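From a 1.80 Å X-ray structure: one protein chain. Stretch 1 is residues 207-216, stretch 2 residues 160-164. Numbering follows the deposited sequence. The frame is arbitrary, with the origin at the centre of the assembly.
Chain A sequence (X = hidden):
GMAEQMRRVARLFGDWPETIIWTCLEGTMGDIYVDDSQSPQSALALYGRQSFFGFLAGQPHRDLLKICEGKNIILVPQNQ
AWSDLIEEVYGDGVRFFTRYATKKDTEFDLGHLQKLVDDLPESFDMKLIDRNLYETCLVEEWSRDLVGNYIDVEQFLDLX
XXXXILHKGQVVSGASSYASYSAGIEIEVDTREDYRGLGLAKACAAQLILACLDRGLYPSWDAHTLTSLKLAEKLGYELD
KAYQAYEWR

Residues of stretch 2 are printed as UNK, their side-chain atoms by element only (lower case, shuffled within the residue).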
# COMPACT_ATOMS: atom_id res chain seq x y z
N GLN A 207 14.70 -13.60 -18.39
CA GLN A 207 14.21 -14.57 -17.39
C GLN A 207 13.52 -13.89 -16.23
O GLN A 207 12.47 -14.34 -15.78
CB GLN A 207 15.38 -15.38 -16.86
CG GLN A 207 15.08 -16.46 -15.79
CD GLN A 207 14.47 -17.70 -16.38
OE1 GLN A 207 13.32 -17.68 -16.83
NE2 GLN A 207 15.21 -18.79 -16.37
N LEU A 208 14.14 -12.84 -15.71
CA LEU A 208 13.54 -12.10 -14.59
C LEU A 208 12.17 -11.53 -14.96
O LEU A 208 11.22 -11.67 -14.19
CB LEU A 208 14.48 -10.97 -14.14
CG LEU A 208 13.98 -10.10 -12.98
CD1 LEU A 208 13.62 -10.96 -11.78
CD2 LEU A 208 15.00 -9.03 -12.62
N ILE A 209 12.08 -10.90 -16.13
CA ILE A 209 10.83 -10.31 -16.64
C ILE A 209 9.79 -11.42 -16.67
O ILE A 209 8.72 -11.28 -16.10
CB ILE A 209 11.02 -9.69 -18.05
CG1 ILE A 209 11.88 -8.42 -17.94
CG2 ILE A 209 9.63 -9.37 -18.73
CD1 ILE A 209 12.40 -7.83 -19.25
N LEU A 210 10.13 -12.55 -17.29
CA LEU A 210 9.21 -13.71 -17.35
C LEU A 210 8.78 -14.20 -15.96
O LEU A 210 7.61 -14.52 -15.75
CB LEU A 210 9.85 -14.85 -18.14
CG LEU A 210 9.91 -14.67 -19.65
CD1 LEU A 210 10.82 -15.73 -20.27
CD2 LEU A 210 8.51 -14.73 -20.28
N ALA A 211 9.73 -14.23 -15.02
CA ALA A 211 9.44 -14.60 -13.65
C ALA A 211 8.44 -13.62 -13.01
O ALA A 211 7.53 -14.02 -12.26
CB ALA A 211 10.72 -14.65 -12.83
N CYS A 212 8.64 -12.33 -13.29
CA CYS A 212 7.76 -11.28 -12.79
C CYS A 212 6.36 -11.41 -13.33
O CYS A 212 5.40 -11.47 -12.58
CB CYS A 212 8.31 -9.91 -13.17
SG CYS A 212 9.66 -9.44 -12.05
N LEU A 213 6.27 -11.46 -14.65
CA LEU A 213 4.99 -11.60 -15.32
C LEU A 213 4.23 -12.82 -14.80
O LEU A 213 3.04 -12.75 -14.51
CB LEU A 213 5.17 -11.65 -16.83
CG LEU A 213 5.76 -10.42 -17.54
CD1 LEU A 213 5.77 -10.70 -19.01
CD2 LEU A 213 5.01 -9.10 -17.27
N ASP A 214 4.94 -13.92 -14.62
CA ASP A 214 4.36 -15.15 -14.08
C ASP A 214 3.74 -14.94 -12.70
O ASP A 214 2.76 -15.60 -12.36
CB ASP A 214 5.44 -16.22 -13.98
CG ASP A 214 4.92 -17.52 -13.45
OD1 ASP A 214 4.12 -18.18 -14.16
OD2 ASP A 214 5.32 -17.90 -12.32
N ARG A 215 4.31 -14.06 -11.89
CA ARG A 215 3.79 -13.79 -10.55
C ARG A 215 2.87 -12.56 -10.51
O ARG A 215 2.45 -12.14 -9.44
CB ARG A 215 4.95 -13.55 -9.57
CG ARG A 215 5.86 -14.71 -9.33
CD ARG A 215 7.20 -14.23 -8.84
NE ARG A 215 8.08 -15.28 -8.32
CZ ARG A 215 8.75 -16.18 -9.06
NH1 ARG A 215 8.62 -16.23 -10.39
NH2 ARG A 215 9.54 -17.06 -8.46
N GLY A 216 2.55 -11.98 -11.66
CA GLY A 216 1.73 -10.78 -11.71
C GLY A 216 2.41 -9.48 -11.28
O GLY A 216 1.74 -8.50 -10.99
N UNK A 160 11.96 -9.51 -2.58
CA UNK A 160 12.76 -9.35 -3.78
C UNK A 160 12.64 -10.55 -4.68
O UNK A 160 12.02 -11.55 -4.33
N UNK A 161 13.29 -10.46 -5.83
CA UNK A 161 13.29 -11.51 -6.82
C UNK A 161 14.49 -11.27 -7.73
O UNK A 161 14.77 -10.12 -8.15
c UNK A 161 11.84 -12.55 -8.71
c UNK A 161 11.99 -11.47 -7.62
c UNK A 161 11.79 -13.92 -8.04
c UNK A 161 10.62 -12.30 -9.56
N UNK A 162 15.21 -12.33 -8.06
CA UNK A 162 16.33 -12.20 -8.96
C UNK A 162 16.90 -13.49 -9.46
O UNK A 162 16.59 -14.57 -8.94
N UNK A 163 17.71 -13.38 -10.49
CA UNK A 163 18.41 -14.53 -11.03
C UNK A 163 19.81 -14.16 -11.54
O UNK A 163 20.09 -13.01 -11.89
s UNK A 163 17.44 -14.32 -13.53
c UNK A 163 17.58 -15.21 -12.10
N UNK A 164 20.67 -15.16 -11.54
CA UNK A 164 22.07 -15.03 -11.89
C UNK A 164 22.51 -16.08 -12.88
O UNK A 164 21.89 -17.13 -13.01
c UNK A 164 22.69 -14.02 -9.73
c UNK A 164 22.95 -15.17 -10.62
c UNK A 164 22.67 -16.46 -9.89

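Position 160 has backbone atoms only, with nothing beyond CA, and it makes no contact with the helix of stretch 1. The absence of a CB identifies it as Gly160. It is the first residue to leave helical phi/psi after a preceding helix, and it leads into the short extended segment that follows.

Position 161 carries four side-chain carbons. One carbon bonded to CA leads to a second, which forks into two terminal methyls, and there is no heteroatom. CB points toward the helix, and the forked end lies among Leu208, Ala211, Cys212 and Arg215. This is Leu161, the pattern being that of leucine rather than of an amide or an acid. With chi1 t and chi2 p, it places CG 3.9 Å from Leu208 CD1. Its CD2 methyl reaches the helix surface, 4.0 Å from Ala211 CB and 3.9 Å from Cys212 SG. The other methyl, CD1, covers one face of the Arg215 guanidinium, 3.9 Å from Arg215 NH2. That guanidinium is tied back to the helix by a hydrogen bond from Arg215 NH1 to Ala211 O (3.1 Å).

Position 162 again lacks any side-chain atom, and its CA lies 4.1 Å from Leu208 CD1. It is therefore Gly162, the first residue of the strand. A CB here would point away from the helix, so the approach of Leu208 is made to the backbone itself; the CA atoms of Leu208 and Gly162 are 6.3 Å apart, the nearest such pairing across the stretches.

Position 163 carries one carbon and then one sulfur; CB points toward the helix, and the sulfur lies 3.9 Å from Gln207 CG and 4.2 Å from Leu208 N. It is Cys163, chi1 p, and its sulfur packs on the aliphatic part of the glutamine.

Position 164 has three side-chain carbons, the first carrying the other two, a branch at CB without oxygen, and touches nothing on stretch 1. It is Val164, which continues the strand.

The contact works by packing alone, without a hydrogen bond between the stretches, and buries 290 Å² in total. Helix and strand run roughly antiparallel, with 152° between their N-to-C directions and axes 8.4 Å apart at closest approach. Accordingly, Cys163 meets Gln207 and Leu208, whereas Leu161 packs against Leu208, Ala211 and Cys212 and reaches Arg215 beyond them. Leu161 contributes the largest covered area, and Leu208, whose CB points sideways but whose end comes nearer, bridges the two contact residues by also touching Gly162 between them.

Stretch 2 160-164: GLGCV
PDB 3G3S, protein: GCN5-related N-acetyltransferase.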